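PDB 6HVG: alternansucrase from Leuconostoc mesenteroides, which belongs to glycoside hydrolase family 70, multidomain proteins built around a TIM-barrel-like core, and carries cell-wall-binding-type repeats and a bound calcium ion. Local coordinates for residues Glu794-Lys800 with Ser995-Leu999. Residues are numbered along the deposited sequence.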
loop_
_atom_site.group_PDB
_atom_site.type_symbol
_atom_site.label_atom_id
_atom_site.label_comp_id
_atom_site.label_asym_id
_atom_site.label_seq_id
_atom_site.Cartn_x
_atom_site.Cartn_y
_atom_site.Cartn_z
ATOM N N GLU A 794 -17.966 18.612 -9.189
ATOM C CA GLU A 794 -18.827 19.746 -9.494
ATOM C C GLU A 794 -20.306 19.414 -9.462
ATOM O O GLU A 794 -21.127 20.189 -9.950
ATOM C CB GLU A 794 -18.466 20.300 -10.873
ATOM C CG GLU A 794 -17.004 20.695 -10.967
ATOM C CD GLU A 794 -16.646 21.481 -12.206
ATOM O OE1 GLU A 794 -17.554 21.826 -13.002
ATOM O OE2 GLU A 794 -15.432 21.743 -12.357
ATOM N N ASN A 795 -20.656 18.277 -8.868
ATOM C CA ASN A 795 -22.012 17.767 -8.955
ATOM C C ASN A 795 -23.011 18.719 -8.269
ATOM O O ASN A 795 -22.870 18.996 -7.087
ATOM C CB ASN A 795 -22.078 16.361 -8.325
ATOM C CG ASN A 795 -23.351 15.615 -8.700
ATOM O OD1 ASN A 795 -24.438 16.161 -8.561
ATOM N ND2 ASN A 795 -23.232 14.371 -9.140
ATOM N N PRO A 796 -24.010 19.239 -9.010
ATOM C CA PRO A 796 -25.011 20.137 -8.377
ATOM C C PRO A 796 -25.878 19.452 -7.309
ATOM O O PRO A 796 -26.384 20.109 -6.403
ATOM C CB PRO A 796 -25.879 20.628 -9.544
ATOM C CG PRO A 796 -25.440 19.881 -10.745
ATOM C CD PRO A 796 -24.252 19.034 -10.449
ATOM N N SER A 797 -26.046 18.143 -7.403
ATOM C CA SER A 797 -26.730 17.394 -6.345
ATOM C C SER A 797 -26.181 17.734 -4.982
ATOM O O SER A 797 -26.917 17.818 -4.014
ATOM C CB SER A 797 -26.584 15.893 -6.576
ATOM O OG SER A 797 -25.324 15.409 -6.147
ATOM N N GLY A 798 -24.866 17.890 -4.915
ATOM C CA GLY A 798 -24.170 18.212 -3.680
ATOM C C GLY A 798 -23.527 17.007 -3.027
ATOM O O GLY A 798 -22.857 17.143 -2.003
ATOM N N PHE A 799 -23.755 15.830 -3.600
ATOM C CA PHE A 799 -23.191 14.593 -3.077
ATOM C C PHE A 799 -21.874 14.386 -3.799
ATOM O O PHE A 799 -21.739 14.720 -4.991
ATOM C CB PHE A 799 -24.161 13.423 -3.311
ATOM C CG PHE A 799 -23.602 12.055 -2.959
ATOM C CD1 PHE A 799 -23.104 11.201 -3.951
ATOM C CD2 PHE A 799 -23.620 11.599 -1.648
ATOM C CE1 PHE A 799 -22.604 9.942 -3.622
ATOM C CE2 PHE A 799 -23.123 10.333 -1.316
ATOM C CZ PHE A 799 -22.603 9.509 -2.302
ATOM N N LYS A 800 -20.908 13.842 -3.070
ATOM C CA LYS A 800 -19.600 13.555 -3.625
ATOM C C LYS A 800 -19.204 12.137 -3.281
ATOM O O LYS A 800 -19.203 11.741 -2.106
ATOM C CB LYS A 800 -18.557 14.548 -3.098
ATOM C CG LYS A 800 -18.673 15.934 -3.720
ATOM C CD LYS A 800 -18.082 17.031 -2.829
ATOM C CE LYS A 800 -18.658 18.420 -3.126
ATOM N NZ LYS A 800 -18.985 18.651 -4.569
ATOM N N SER A 995 -27.275 24.502 3.841
ATOM C CA SER A 995 -27.549 24.321 2.415
ATOM C C SER A 995 -26.838 23.074 1.882
ATOM O O SER A 995 -25.922 22.545 2.524
ATOM C CB SER A 995 -27.092 25.561 1.625
ATOM O OG SER A 995 -27.758 26.754 2.049
ATOM N N LEU A 996 -27.252 22.619 0.701
ATOM C CA LEU A 996 -26.607 21.490 0.045
ATOM C C LEU A 996 -26.446 21.794 -1.435
ATOM O O LEU A 996 -27.429 21.948 -2.135
ATOM C CB LEU A 996 -27.418 20.204 0.278
ATOM C CG LEU A 996 -26.689 18.846 0.168
ATOM C CD1 LEU A 996 -27.213 17.842 1.187
ATOM C CD2 LEU A 996 -26.807 18.240 -1.222
ATOM N N ASN A 997 -25.199 21.895 -1.889
ATOM C CA ASN A 997 -24.863 22.089 -3.310
ATOM C C ASN A 997 -23.386 21.718 -3.543
ATOM O O ASN A 997 -22.725 21.269 -2.617
ATOM C CB ASN A 997 -25.152 23.534 -3.738
ATOM C CG ASN A 997 -24.448 24.558 -2.856
ATOM O OD1 ASN A 997 -23.216 24.604 -2.801
ATOM N ND2 ASN A 997 -25.225 25.381 -2.150
ATOM N N ALA A 998 -22.879 21.894 -4.762
ATOM C CA ALA A 998 -21.498 21.534 -5.077
ATOM C C ALA A 998 -20.448 22.209 -4.170
ATOM O O ALA A 998 -19.421 21.604 -3.859
ATOM C CB ALA A 998 -21.186 21.835 -6.537
ATOM N N LEU A 999 -20.701 23.445 -3.749
ATOM C CA LEU A 999 -19.719 24.217 -2.964
ATOM C C LEU A 999 -19.816 24.005 -1.435
ATOM O O LEU A 999 -18.846 24.271 -0.711
ATOM C CB LEU A 999 -19.835 25.713 -3.292
ATOM C CG LEU A 999 -19.561 26.097 -4.750
ATOM C CD1 LEU A 999 -20.145 27.459 -5.080
ATOM C CD2 LEU A 999 -18.077 26.071 -5.070
#
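An Asx turn and an ST turn shape the loop after helix 779-793, within the family 70 region. This loop packs against L996-A998, on and beside strand 995-997, which lies in sequence between antiparallel-sheet strands 987-991 and 1003-1009. N795 OD1 accepts from S797 N at 2.8 Å, which makes the Asx turn, and also from S797 OG at 2.7 Å. S797 OG in turn accepts from F799 N at 3.0 Å, the ST turn. A backbone bond from G798 N to N795 O (3.2 Å) closes a beta turn. The facing segment has its own Asx turn, in which N997 OD1 accepts from L999 N at 2.9 Å. The backbones come closest at G798 and N997, with CA atoms 4.0 Å apart. G798 CA makes a CA-H...O contact with N997 O at 3.5 Å. A CB on G798 would be tight against N997 N, and at phi 100° it would be jammed against the preceding carbonyl O. A998 CB rests on the start of the loop, 3.3 Å from N795 O and 3.8 Å from E794 O. One hydrogen bond joins the two segments: K800 NZ donates to A998 O at 3.1 Å. The same amine bonds to Q793 O, so the lysine links the helix end to A998. The small alanine methyl fits against carbonyls and glycine allows close approach, so the contact is mostly made by backbone atoms.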